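Local coordinates for protein sugar kinase (Agrobacterium tumefaciens, PDB 2RBC) that probably transfers a phosphate group from ATP to a carbohydrate hydroxyl, as a kinase of the pfkB (ribokinase) family, at residues H259-M264 against A294-S299; E288-R293 against P317-T322; H206-E211 against G280-A285; E221-M226 against V241-A246; A69-Y74 against T271-D276. All coordinates share one frame; numbering follows the deposited sequence. Where two conformers were deposited one is given.

Contact 1. Residues H259-M264 against A294-S299; sequences HFQTTM and AAVRLS. With SO4 (sulfate ion), chain B.
Gln261, the last residue of strand 258-261, lies across from Arg297 on helix 292-307, their CA atoms 7.1 Å apart. The aliphatic base of the glutamine packs on the helix, CB standing 3.8 Å from Val296 CG1. Beyond CG the chain bends (chi2 56°), which swings the amide across the arginine stem at about a right angle. Arg297, extended from CG to NE, then donates from NE to Gln261 OE1 at 3.0 Å; the donor sits well above the amide carbonyl plane rather than on a lone pair. Strand 258-261 pairs antiparallel with strand 248-251 at the end of the large sheet in the ribokinase-like alpha/beta fold, and helix 292-307 packs against this end. Arg293 NH1, one helical turn before Arg297, is a second donor to Gln261 OE1. The amide nitrogen is also engaged twice: Gln261 NE2 gives a nearly straight bond to Thr262 O (2.8 Å), in the plane of that carbonyl, and another to sulfate O2 (2.6 Å). The same sulfate oxygen accepts from Arg297 NH2 at 2.9 Å. Arg332 also binds this anion, which probably comes from the crystallisation liquor.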
# COMPACT_ATOMS: atom_id res chain seq x y z
N HIS A 259 -32.81 19.70 -17.11
CA HIS A 259 -32.39 18.99 -18.33
C HIS A 259 -31.81 17.68 -17.91
O HIS A 259 -31.28 17.53 -16.81
CB HIS A 259 -31.33 19.79 -19.09
CG HIS A 259 -31.78 21.16 -19.43
ND1 HIS A 259 -32.76 21.42 -20.36
CD2 HIS A 259 -31.44 22.36 -18.90
CE1 HIS A 259 -32.98 22.72 -20.41
NE2 HIS A 259 -32.18 23.32 -19.54
N PHE A 260 -31.87 16.73 -18.83
CA PHE A 260 -31.35 15.41 -18.60
C PHE A 260 -30.58 14.93 -19.83
O PHE A 260 -30.99 15.17 -20.99
CB PHE A 260 -32.49 14.43 -18.30
CG PHE A 260 -32.03 13.00 -18.21
CD1 PHE A 260 -31.23 12.59 -17.18
CD2 PHE A 260 -32.40 12.07 -19.17
CE1 PHE A 260 -30.78 11.30 -17.10
CE2 PHE A 260 -31.96 10.78 -19.09
CZ PHE A 260 -31.14 10.39 -18.06
N GLN A 261 -29.48 14.24 -19.56
CA GLN A 261 -28.68 13.62 -20.61
C GLN A 261 -28.31 12.21 -20.20
O GLN A 261 -27.68 11.98 -19.18
CB GLN A 261 -27.41 14.45 -20.87
CG GLN A 261 -26.44 13.88 -21.93
CD GLN A 261 -27.11 13.66 -23.25
OE1 GLN A 261 -27.55 14.62 -23.88
NE2 GLN A 261 -27.21 12.41 -23.69
N THR A 262 -28.71 11.24 -21.01
CA THR A 262 -28.36 9.86 -20.75
C THR A 262 -26.88 9.68 -21.08
O THR A 262 -26.31 10.47 -21.84
CB THR A 262 -29.23 8.90 -21.57
OG1 THR A 262 -29.13 7.59 -21.02
CG2 THR A 262 -28.80 8.87 -23.02
N THR A 263 -26.28 8.66 -20.50
CA THR A 263 -24.91 8.33 -20.81
C THR A 263 -24.83 7.06 -21.66
O THR A 263 -25.83 6.36 -21.88
CB THR A 263 -23.98 8.28 -19.56
OG1 THR A 263 -22.65 8.17 -20.03
CG2 THR A 263 -24.28 7.10 -18.61
N MSE A 264 -23.64 6.84 -22.20
CA MSE A 264 -23.31 5.68 -23.00
C MSE A 264 -23.16 4.46 -22.11
O MSE A 264 -22.39 4.47 -21.14
CB MSE A 264 -22.00 5.92 -23.75
CG MSE A 264 -21.61 4.78 -24.63
SE MSE A 264 -20.07 5.24 -25.74
CE MSE A 264 -18.59 5.12 -24.42
N ALA A 294 -23.70 19.73 -24.93
CA ALA A 294 -22.45 19.22 -25.57
C ALA A 294 -21.37 18.84 -24.54
O ALA A 294 -20.71 17.79 -24.64
CB ALA A 294 -21.91 20.26 -26.54
N ALA A 295 -21.22 19.69 -23.53
CA ALA A 295 -20.24 19.49 -22.46
C ALA A 295 -20.61 18.31 -21.57
O ALA A 295 -19.76 17.53 -21.17
CB ALA A 295 -20.09 20.74 -21.66
N VAL A 296 -21.88 18.17 -21.24
CA VAL A 296 -22.32 17.05 -20.44
C VAL A 296 -22.13 15.76 -21.23
O VAL A 296 -21.71 14.77 -20.68
CB VAL A 296 -23.76 17.21 -20.00
CG1 VAL A 296 -24.26 15.91 -19.38
CG2 VAL A 296 -23.90 18.37 -19.00
N ARG A 297 -22.48 15.76 -22.51
CA ARG A 297 -22.25 14.59 -23.37
C ARG A 297 -20.80 14.15 -23.45
O ARG A 297 -20.50 12.97 -23.25
CB ARG A 297 -22.73 14.84 -24.79
CG ARG A 297 -24.19 14.69 -24.95
CD ARG A 297 -24.66 15.28 -26.23
NE ARG A 297 -26.05 14.98 -26.42
CZ ARG A 297 -26.70 15.16 -27.57
NH1 ARG A 297 -26.09 15.67 -28.62
NH2 ARG A 297 -27.96 14.80 -27.66
N LEU A 298 -19.90 15.09 -23.76
CA LEU A 298 -18.49 14.78 -23.88
C LEU A 298 -17.93 14.21 -22.57
O LEU A 298 -17.18 13.23 -22.61
CB LEU A 298 -17.70 16.04 -24.28
CG LEU A 298 -16.23 15.88 -24.66
CD1 LEU A 298 -16.01 15.18 -26.01
CD2 LEU A 298 -15.52 17.24 -24.57
N SER A 299 -18.29 14.84 -21.45
CA SER A 299 -17.83 14.40 -20.14
C SER A 299 -18.36 13.01 -19.79
O SER A 299 -17.62 12.19 -19.22
CB SER A 299 -18.30 15.39 -19.08
OG SER A 299 -17.88 16.69 -19.40
S SO4 B . -28.99 11.43 -26.39
O1 SO4 B . -29.71 11.61 -27.65
O2 SO4 B . -28.67 12.73 -25.81
O3 SO4 B . -29.82 10.73 -25.41
O4 SO4 B . -27.77 10.70 -26.69

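Contact 2. Residues E288-R293 against P317-T322; sequences EGMQSR and PTREET. With SO4 (sulfate ion), chain C.
Arg319 grips the carboxylate of Glu288 end-on, in a two-pronged salt bridge. Arg319 NH2 donates to Glu288 OE1 at 2.9 Å with a nearly straight N-H...O angle of 173°, and Arg319 NH1 donates to Glu288 OE2 at 3.0 Å. The two flat groups are close to coplanar, 19° apart, and both oxygens are met on their syn sides, so the pair of bonds fixes the rotation of each group. Glu288 reaches out extended beyond CG, while Arg319 bends at chi2 (54°) and comes from the opposite direction. Further bonds add to the hold: NE makes a salt bridge with Glu323 one turn along the helix, and NH1, already on Glu288, also bonds Met79 O. Next comes selenomethionine Met290, whose CE methyl lies 3.6 Å from Arg319 NH2, approaching the guanidinium obliquely. The backbones stay far apart, since long side chains span the gap. On one side, Gly289 ends helix 274-287 in a Schellman motif with positive phi. On the other, Thr318 and Glu321 form a capping box at the start of helix 319-330, with Glu321 N donating to Thr318 OG1 at 3.0 Å. Farther off, Arg293 NE holds a second sulfate through O4 at 3.0 Å. The contact thus bridges, at the protein surface, the turn joining helices 274-287 and 292-307 to the first turn of helix 319-330; Arg319 leans on Leu284 and Leu298 of the first two helices, and Ser292 and Arg293 rest on Trp250 of strand 248-251.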
# COMPACT_ATOMS: atom_id res chain seq x y z
N GLU A 288 -13.29 25.98 -22.88
CA GLU A 288 -13.50 26.07 -24.32
C GLU A 288 -14.78 26.81 -24.78
O GLU A 288 -14.94 27.01 -25.96
CB GLU A 288 -13.51 24.66 -24.95
CG GLU A 288 -12.25 23.88 -24.78
CD GLU A 288 -12.30 22.48 -25.39
OE1 GLU A 288 -13.37 22.05 -25.91
OE2 GLU A 288 -11.23 21.82 -25.36
N GLY A 289 -15.70 27.14 -23.86
CA GLY A 289 -16.91 27.84 -24.19
C GLY A 289 -17.98 26.95 -24.80
O GLY A 289 -18.81 27.40 -25.58
N MSE A 290 -17.97 25.68 -24.44
CA MSE A 290 -18.88 24.73 -25.05
C MSE A 290 -20.29 24.88 -24.46
O MSE A 290 -20.42 25.17 -23.28
CB MSE A 290 -18.38 23.31 -24.78
CG MSE A 290 -18.99 22.30 -25.67
SE MSE A 290 -18.14 20.56 -25.43
CE MSE A 290 -16.38 21.14 -25.88
N GLN A 291 -21.32 24.66 -25.27
CA GLN A 291 -22.69 24.60 -24.77
C GLN A 291 -22.86 23.48 -23.76
O GLN A 291 -22.15 22.47 -23.79
CB GLN A 291 -23.69 24.43 -25.91
CG GLN A 291 -23.73 25.63 -26.86
CD GLN A 291 -23.99 26.94 -26.13
OE1 GLN A 291 -25.04 27.12 -25.51
NE2 GLN A 291 -23.02 27.85 -26.18
N SER A 292 -23.80 23.68 -22.84
CA SER A 292 -23.97 22.79 -21.68
C SER A 292 -24.26 21.34 -22.03
O SER A 292 -23.59 20.43 -21.52
CB SER A 292 -25.09 23.31 -20.79
OG SER A 292 -24.72 24.58 -20.29
N ARG A 293 -25.20 21.10 -22.93
CA ARG A 293 -25.53 19.72 -23.28
C ARG A 293 -24.33 19.04 -23.98
O ARG A 293 -23.97 17.91 -23.61
CB ARG A 293 -26.81 19.60 -24.12
CG ARG A 293 -27.16 18.14 -24.44
CD ARG A 293 -28.46 18.00 -25.24
NE ARG A 293 -29.61 18.36 -24.42
CZ ARG A 293 -30.16 17.57 -23.49
NH1 ARG A 293 -29.70 16.35 -23.27
NH2 ARG A 293 -31.21 17.99 -22.82
N PRO A 317 -9.65 8.47 -21.50
CA PRO A 317 -9.40 8.50 -22.95
C PRO A 317 -8.82 9.79 -23.50
O PRO A 317 -8.89 10.84 -22.86
CB PRO A 317 -10.80 8.29 -23.54
CG PRO A 317 -11.68 8.93 -22.58
CD PRO A 317 -11.08 8.60 -21.21
N THR A 318 -8.29 9.69 -24.70
CA THR A 318 -7.91 10.83 -25.49
C THR A 318 -9.14 11.58 -25.95
O THR A 318 -10.26 11.05 -25.91
CB THR A 318 -7.02 10.44 -26.69
OG1 THR A 318 -7.81 9.85 -27.74
CG2 THR A 318 -5.90 9.49 -26.23
N ARG A 319 -8.92 12.83 -26.39
CA ARG A 319 -9.99 13.64 -26.90
C ARG A 319 -10.60 12.98 -28.15
O ARG A 319 -11.83 12.89 -28.30
CB ARG A 319 -9.46 15.03 -27.24
CG ARG A 319 -10.46 16.04 -27.71
CD ARG A 319 -11.62 16.19 -26.70
NE ARG A 319 -12.57 17.25 -27.07
CZ ARG A 319 -12.48 18.50 -26.63
NH1 ARG A 319 -11.48 18.87 -25.83
NH2 ARG A 319 -13.39 19.39 -26.98
N GLU A 320 -9.71 12.50 -29.01
CA GLU A 320 -10.04 11.80 -30.24
C GLU A 320 -10.91 10.55 -29.99
O GLU A 320 -11.96 10.37 -30.62
CB GLU A 320 -8.75 11.41 -30.96
CG GLU A 320 -7.90 12.61 -31.47
CD GLU A 320 -7.29 13.48 -30.35
OE1 GLU A 320 -6.97 12.94 -29.24
OE2 GLU A 320 -7.17 14.72 -30.60
N GLU A 321 -10.49 9.73 -29.04
CA GLU A 321 -11.24 8.51 -28.66
C GLU A 321 -12.64 8.85 -28.19
O GLU A 321 -13.60 8.18 -28.58
CB GLU A 321 -10.53 7.69 -27.59
CG GLU A 321 -9.33 6.97 -28.11
CD GLU A 321 -8.40 6.43 -27.06
OE1 GLU A 321 -8.54 6.71 -25.83
OE2 GLU A 321 -7.49 5.69 -27.50
N THR A 322 -12.74 9.90 -27.36
CA THR A 322 -14.04 10.39 -26.86
C THR A 322 -14.92 10.94 -27.99
O THR A 322 -16.12 10.59 -28.10
CB THR A 322 -13.86 11.45 -25.72
OG1 THR A 322 -12.90 11.00 -24.74
CG2 THR A 322 -15.23 11.73 -25.01
S SO4 C . -30.96 21.54 -23.89
O1 SO4 C . -30.95 22.98 -23.67
O2 SO4 C . -30.40 20.92 -22.69
O3 SO4 C . -32.33 21.08 -24.12
O4 SO4 C . -30.13 21.25 -25.06

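Contact 3. Residues H206-E211 against G280-A285; sequences HIVFSE and GTFALA
Phe282 stretches from helix 274-287 to strand 206-210, where Val208 and His206 receive its ring. Its CB is still close to the helices and has Ser299 of helix 292-307 as a neighbour. CG stands anti to the backbone N (chi1 -175°), which carries the ring away from its own helix axis and down onto the sheet. The next atom out on one side, CD2, lies 4.1 Å from Val208 CG2, and this methyl sits over one face of the ring. Val208 offers that branch to the phenylalanine, while its other methyl, CG1, faces Thr242 of strand 238-242. Farther along the same side, Phe282 CE2 comes to 4.1 Å from His206 CD2. Here the imidazole carbon is at the edge of the phenyl ring, near its plane, and the two side chains cross at about a right angle. One side of the ring, CD2 and CE2, thus meets a methyl over a face and an imidazole carbon at the edge, without a hydrogen bond between the segments. The backbones remain distant, with 9.1 Å between the CA atoms of Val208 and Phe282, so the ring fills the layer between them. Phe238, at the start of the adjoining strand 238-242, meets the rings of both His206 and Phe282 and makes the group a small aromatic cluster. Such packing of a helix on the face of a parallel part of the sheet, here on the strand between 185-189 and 238-242, is characteristic of the three-layer alpha/beta/alpha core of ribokinase-family kinases.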
# COMPACT_ATOMS: atom_id res chain seq x y z
N HIS A 206 -20.29 27.05 -11.35
CA HIS A 206 -20.76 25.74 -11.83
C HIS A 206 -20.49 24.72 -10.76
O HIS A 206 -19.39 24.70 -10.23
CB HIS A 206 -19.98 25.27 -13.05
CG HIS A 206 -20.15 26.11 -14.27
ND1 HIS A 206 -19.50 27.32 -14.44
CD2 HIS A 206 -20.80 25.85 -15.43
CE1 HIS A 206 -19.80 27.79 -15.64
NE2 HIS A 206 -20.59 26.91 -16.26
N ILE A 207 -21.47 23.89 -10.42
CA ILE A 207 -21.23 22.78 -9.48
C ILE A 207 -21.70 21.46 -10.09
O ILE A 207 -22.79 21.40 -10.65
CB ILE A 207 -21.97 22.96 -8.14
CG1 ILE A 207 -21.76 24.34 -7.52
CG2 ILE A 207 -21.61 21.82 -7.18
CD1 ILE A 207 -22.67 24.64 -6.30
N VAL A 208 -20.86 20.43 -10.00
CA VAL A 208 -21.26 19.10 -10.44
C VAL A 208 -21.19 18.27 -9.19
O VAL A 208 -20.11 17.99 -8.70
CB VAL A 208 -20.35 18.49 -11.52
CG1 VAL A 208 -20.89 17.11 -11.95
CG2 VAL A 208 -20.14 19.47 -12.69
N PHE A 209 -22.37 17.95 -8.65
CA PHE A 209 -22.49 17.10 -7.47
C PHE A 209 -22.55 15.62 -7.88
O PHE A 209 -23.12 15.27 -8.91
CB PHE A 209 -23.80 17.39 -6.69
CG PHE A 209 -23.88 18.75 -6.06
CD1 PHE A 209 -23.20 19.02 -4.86
CD2 PHE A 209 -24.71 19.74 -6.61
CE1 PHE A 209 -23.34 20.27 -4.24
CE2 PHE A 209 -24.84 21.00 -6.02
CZ PHE A 209 -24.16 21.28 -4.84
N SER A 210 -21.97 14.74 -7.04
CA SER A 210 -22.17 13.31 -7.17
C SER A 210 -23.52 13.04 -6.55
O SER A 210 -23.99 13.81 -5.71
CB SER A 210 -21.08 12.55 -6.39
OG SER A 210 -21.15 12.90 -5.03
N GLU A 211 -24.14 11.93 -6.93
CA GLU A 211 -25.41 11.59 -6.30
C GLU A 211 -25.38 11.54 -4.74
O GLU A 211 -26.24 12.12 -4.05
CB GLU A 211 -25.92 10.28 -6.91
CG GLU A 211 -27.15 9.78 -6.21
CD GLU A 211 -27.85 8.69 -7.00
OE1 GLU A 211 -27.34 8.26 -8.06
OE2 GLU A 211 -28.93 8.27 -6.52
N GLY A 280 -13.05 16.89 -14.99
CA GLY A 280 -11.95 17.48 -15.73
C GLY A 280 -12.38 17.78 -17.16
O GLY A 280 -12.04 18.84 -17.67
N THR A 281 -13.09 16.86 -17.81
CA THR A 281 -13.58 17.08 -19.17
C THR A 281 -14.53 18.27 -19.19
O THR A 281 -14.48 19.13 -20.08
CB THR A 281 -14.31 15.79 -19.71
OG1 THR A 281 -13.38 14.69 -19.73
CG2 THR A 281 -14.83 16.00 -21.12
N PHE A 282 -15.39 18.34 -18.17
CA PHE A 282 -16.39 19.36 -18.09
C PHE A 282 -15.75 20.72 -17.89
O PHE A 282 -16.14 21.69 -18.49
CB PHE A 282 -17.38 19.05 -16.96
CG PHE A 282 -18.52 20.02 -16.91
CD1 PHE A 282 -19.62 19.86 -17.73
CD2 PHE A 282 -18.46 21.13 -16.06
CE1 PHE A 282 -20.65 20.77 -17.72
CE2 PHE A 282 -19.51 22.05 -16.04
CZ PHE A 282 -20.60 21.87 -16.88
N ALA A 283 -14.76 20.77 -17.01
CA ALA A 283 -14.00 21.97 -16.77
C ALA A 283 -13.27 22.47 -18.01
O ALA A 283 -13.33 23.66 -18.33
CB ALA A 283 -13.03 21.75 -15.64
N LEU A 284 -12.63 21.57 -18.74
CA LEU A 284 -12.08 21.91 -20.02
C LEU A 284 -13.15 22.37 -21.01
O LEU A 284 -12.94 23.37 -21.67
CB LEU A 284 -11.22 20.77 -20.60
CG LEU A 284 -10.57 20.98 -21.99
CD1 LEU A 284 -9.59 22.13 -21.94
CD2 LEU A 284 -9.91 19.69 -22.45
N ALA A 285 -14.29 21.69 -21.10
CA ALA A 285 -15.38 22.11 -22.02
C ALA A 285 -15.85 23.56 -21.72
O ALA A 285 -16.10 24.36 -22.63
CB ALA A 285 -16.56 21.13 -21.96

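Contact 4. Residues E221-M226 against V241-A246; sequences ETVKDM and VTAGPA
Val223 meets Val241 at the point of closest backbone approach, with 7.0 Å between their CA atoms, and the rest of segment 221-226 is arranged around it. Just before it, Thr222 opens the first turn of the helix: its carbonyl O accepts from Asp225 N at 3.0 Å. Val223 then turns its methyls to the strand and the residue after it. Its CG1, anti to the backbone N (chi1 165°), lies 3.8 Å from Val241 CG1, and its CG2 is 4.4 Å from Ala243 CB. The two valines lie alongside, pointing opposite ways, and Val223 CG1 also rests against Val241 CB. Val223 also touches Glu211 and Trp249. In the fold this is the return half of a beta-alpha-beta crossover: strand 206-210 leads through helices 211-218 and 223-233 into strand 238-242, its parallel neighbour in the sheet. Lys224 points away from the strand and curls back instead to its neighbour, with Lys224 NZ 2.8 Å from Asp225 OD1 in a salt bridge. Met226, a selenomethionine, has its CB directed at the strand again, but its side chain packs on Ala214, Thr215 and Thr218 of helix 211-218. Opposite, the strand ends at Thr242, and Ala243 leads into a tight turn through Gly244, closed by Ala246 N on Ala243 O at 3.0 Å. The sequence of this turn resembles the family's T-x-G-x-x-G element, which in relatives lies near the nucleotide; a 1,2-ethanediol, probably from the crystallisation liquor, is bound about 6 Å from the Ala243 side chain.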
# COMPACT_ATOMS: atom_id res chain seq x y z
N GLU A 221 -34.12 11.58 -2.07
CA GLU A 221 -33.67 10.26 -2.47
C GLU A 221 -33.39 10.16 -3.97
O GLU A 221 -32.43 9.52 -4.36
CB GLU A 221 -34.72 9.25 -2.06
CG GLU A 221 -34.31 7.79 -2.22
CD GLU A 221 -35.47 6.84 -1.86
OE1 GLU A 221 -36.47 7.30 -1.23
OE2 GLU A 221 -35.37 5.63 -2.23
N THR A 222 -34.22 10.79 -4.78
CA THR A 222 -34.17 10.62 -6.23
C THR A 222 -33.55 11.84 -6.87
O THR A 222 -33.95 12.95 -6.57
CB THR A 222 -35.58 10.43 -6.76
OG1 THR A 222 -36.13 9.22 -6.21
CG2 THR A 222 -35.57 10.35 -8.27
N VAL A 223 -32.59 11.62 -7.75
CA VAL A 223 -31.76 12.68 -8.26
C VAL A 223 -32.59 13.76 -8.95
O VAL A 223 -32.37 14.94 -8.68
CB VAL A 223 -30.64 12.17 -9.19
CG1 VAL A 223 -30.08 13.32 -9.97
CG2 VAL A 223 -29.56 11.48 -8.35
N LYS A 224 -33.58 13.38 -9.76
CA LYS A 224 -34.36 14.39 -10.47
C LYS A 224 -35.07 15.34 -9.51
O LYS A 224 -35.34 16.49 -9.89
CB LYS A 224 -35.42 13.75 -11.38
CG LYS A 224 -36.44 12.94 -10.64
CD LYS A 224 -37.80 12.90 -11.30
CE LYS A 224 -38.85 12.11 -10.40
NZ LYS A 224 -39.84 13.04 -9.69
N ASP A 225 -35.41 14.85 -8.32
CA ASP A 225 -36.06 15.66 -7.28
C ASP A 225 -35.10 16.61 -6.56
O ASP A 225 -35.53 17.50 -5.83
CB ASP A 225 -36.65 14.77 -6.20
CG ASP A 225 -37.85 13.97 -6.69
OD1 ASP A 225 -38.55 14.41 -7.65
OD2 ASP A 225 -38.08 12.92 -6.07
N MSE A 226 -33.81 16.40 -6.75
CA MSE A 226 -32.83 17.23 -6.07
C MSE A 226 -32.55 18.52 -6.84
O MSE A 226 -32.21 19.53 -6.25
CB MSE A 226 -31.54 16.46 -5.86
CG MSE A 226 -31.75 15.21 -5.04
SE MSE A 226 -30.10 14.17 -5.02
CE MSE A 226 -30.89 12.51 -4.31
N VAL A 241 -26.16 17.17 -11.30
CA VAL A 241 -25.96 16.01 -10.44
C VAL A 241 -25.73 14.82 -11.34
O VAL A 241 -26.57 14.54 -12.23
CB VAL A 241 -27.15 15.75 -9.49
CG1 VAL A 241 -26.82 14.57 -8.54
CG2 VAL A 241 -27.51 17.01 -8.66
N THR A 242 -24.59 14.14 -11.16
CA THR A 242 -24.29 12.92 -11.95
C THR A 242 -24.81 11.70 -11.22
O THR A 242 -24.85 11.68 -9.98
CB THR A 242 -22.80 12.77 -12.22
OG1 THR A 242 -22.11 12.67 -10.96
CG2 THR A 242 -22.28 13.96 -13.02
N ALA A 243 -25.23 10.69 -11.99
CA ALA A 243 -25.81 9.45 -11.46
C ALA A 243 -25.20 8.22 -12.13
O ALA A 243 -25.86 7.20 -12.29
CB ALA A 243 -27.37 9.47 -11.59
N GLY A 244 -23.93 8.31 -12.51
CA GLY A 244 -23.23 7.24 -13.23
C GLY A 244 -23.96 6.74 -14.46
O GLY A 244 -24.33 7.51 -15.34
N PRO A 245 -24.21 5.44 -14.53
CA PRO A 245 -24.88 4.92 -15.73
C PRO A 245 -26.29 5.42 -15.92
O PRO A 245 -26.84 5.24 -17.01
CB PRO A 245 -24.88 3.41 -15.53
CG PRO A 245 -24.56 3.19 -14.10
CD PRO A 245 -23.93 4.40 -13.53
N ALA A 246 -26.87 6.05 -14.89
CA ALA A 246 -28.23 6.60 -14.95
C ALA A 246 -28.31 8.02 -15.58
O ALA A 246 -29.42 8.55 -15.82
CB ALA A 246 -28.90 6.56 -13.56

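Contact 5. Residues A69-Y74 against T271-D276; sequences ASSAAY and TLAAGD. With EDO (1,2-ethanediol), chain L.
The sequence from Asp270 to Asp276 corresponds to the DTxGAGD signature of pfkB-family kinases, with Ala273 in place of the first glycine, and Asp276 at its end packs against Ser71 and Ala72 of helix 68-78. In relatives the backbone of this element forms the anion hole at a helix start, and its last aspartate is the probable base acting on the sugar hydroxyl. Ser71 and Ala72 are small enough for the backbones to come close, the CA atoms of Ala72 and Asp276 being 4.7 Å apart. Ser71 CB touches Asp276 CB at 3.5 Å, and Ala72 CA approaches Asp276 O at 3.4 Å in a CA-H...O contact. Ala273, which has a positive phi (80°) at the N-cap, directs its CB to 4.1 Å from Ser71 OG. The serine hydroxyl and the carboxylate do not bond directly; a water bridges them, 3.0 Å from Ser71 OG and donating to Asp276 OD2 at 3.1 Å. Ser71 OG also bonds Gly67 O, just ahead of helix 68-78. At the other end of the element, a 1,2-ethanediol, probably from the crystallisation liquor, bonds through O1 to Thr271 OG1 (2.7 Å) and is also held by Arg133. Direct touching across the contact is thus mostly carbon to carbon or CA-H...O, whereas one carboxylate oxygen takes a water that also meets the serine hydroxyl, which probably limits the carboxylate's rotation.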
# COMPACT_ATOMS: atom_id res chain seq x y z
N ALA A 69 -8.86 15.81 -7.55
CA ALA A 69 -8.27 16.87 -8.38
C ALA A 69 -7.21 16.37 -9.36
O ALA A 69 -7.06 16.89 -10.48
CB ALA A 69 -7.68 18.00 -7.54
N SER A 70 -6.43 15.39 -8.92
CA SER A 70 -5.28 14.93 -9.71
C SER A 70 -5.78 14.20 -10.98
O SER A 70 -5.22 14.36 -12.06
CB SER A 70 -4.42 13.97 -8.87
OG SER A 70 -3.77 14.70 -7.86
N SER A 71 -6.81 13.39 -10.80
CA SER A 71 -7.39 12.65 -11.89
C SER A 71 -8.14 13.58 -12.87
O SER A 71 -8.15 13.36 -14.07
CB SER A 71 -8.37 11.61 -11.30
OG SER A 71 -7.67 10.57 -10.61
N ALA A 72 -8.82 14.59 -12.33
CA ALA A 72 -9.46 15.63 -13.12
C ALA A 72 -8.39 16.34 -13.96
O ALA A 72 -8.58 16.56 -15.15
CB ALA A 72 -10.21 16.67 -12.20
N ALA A 73 -7.27 16.68 -13.33
CA ALA A 73 -6.15 17.27 -14.05
C ALA A 73 -5.64 16.37 -15.19
O ALA A 73 -5.37 16.84 -16.27
CB ALA A 73 -4.99 17.69 -13.08
N TYR A 74 -5.44 15.08 -14.89
CA TYR A 74 -5.06 14.13 -15.90
C TYR A 74 -6.06 14.10 -17.06
O TYR A 74 -5.67 14.10 -18.22
CB TYR A 74 -4.90 12.76 -15.27
CG TYR A 74 -4.43 11.70 -16.24
CD1 TYR A 74 -3.21 11.82 -16.88
CD2 TYR A 74 -5.20 10.60 -16.50
CE1 TYR A 74 -2.78 10.88 -17.78
CE2 TYR A 74 -4.76 9.61 -17.38
CZ TYR A 74 -3.55 9.77 -18.03
OH TYR A 74 -3.11 8.78 -18.90
N THR A 271 -14.99 1.61 -12.08
CA THR A 271 -15.57 2.94 -12.06
C THR A 271 -14.73 3.91 -11.20
O THR A 271 -15.06 5.06 -11.10
CB THR A 271 -17.00 2.92 -11.53
OG1 THR A 271 -16.97 2.52 -10.16
CG2 THR A 271 -17.88 1.99 -12.32
N LEU A 272 -13.63 3.46 -10.60
CA LEU A 272 -12.78 4.36 -9.82
C LEU A 272 -12.33 5.52 -10.70
O LEU A 272 -11.85 5.29 -11.80
CB LEU A 272 -11.59 3.57 -9.26
CG LEU A 272 -10.63 4.27 -8.31
CD1 LEU A 272 -11.34 4.83 -7.09
CD2 LEU A 272 -9.52 3.27 -7.90
N ALA A 273 -12.52 6.76 -10.23
CA ALA A 273 -12.10 7.99 -10.97
C ALA A 273 -13.03 8.45 -12.10
O ALA A 273 -12.72 9.41 -12.79
CB ALA A 273 -10.63 7.85 -11.49
N ALA A 274 -14.14 7.75 -12.30
CA ALA A 274 -15.07 8.04 -13.41
C ALA A 274 -15.56 9.49 -13.30
O ALA A 274 -15.47 10.26 -14.25
CB ALA A 274 -16.24 7.05 -13.41
N GLY A 275 -16.00 9.85 -12.10
CA GLY A 275 -16.48 11.22 -11.80
C GLY A 275 -15.41 12.26 -12.01
O GLY A 275 -15.67 13.34 -12.53
N ASP A 276 -14.18 11.93 -11.66
CA ASP A 276 -13.04 12.82 -11.90
C ASP A 276 -12.76 13.07 -13.39
O ASP A 276 -12.46 14.19 -13.82
CB ASP A 276 -11.78 12.26 -11.26
CG ASP A 276 -11.95 11.97 -9.78
OD1 ASP A 276 -12.68 12.75 -9.13
OD2 ASP A 276 -11.36 11.00 -9.26
C1 EDO L . -19.56 3.25 -8.43
O1 EDO L . -19.15 1.89 -8.64
C2 EDO L . -18.92 3.84 -7.17
O2 EDO L . -18.11 5.00 -7.47
O HOH W 1 -8.99 9.27 -8.27

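How the contacts relate
From the N terminus, helix 68-78 opens the longest loop, which contact 5 closes at residues 271-276. Strand 206-210 starts contact 3 inside it, and contact 4, which begins and ends within residues 221-246, is nested in both loops. Strand 258-261 then opens contact 1. Contact 5 closes first and contact 3 at residues 280-285, so contacts 1, 3 and 5 cross one another. Contact 2 opens at residues 288-293, before contact 1 closes, and crosses it alone. Contacts 1, 3 and 4 secure the large sheet to its helices; helix 274-287 serves contacts 3 and 5, helix 292-307 contacts 1 and 2, and contact 2 adds helix 319-330.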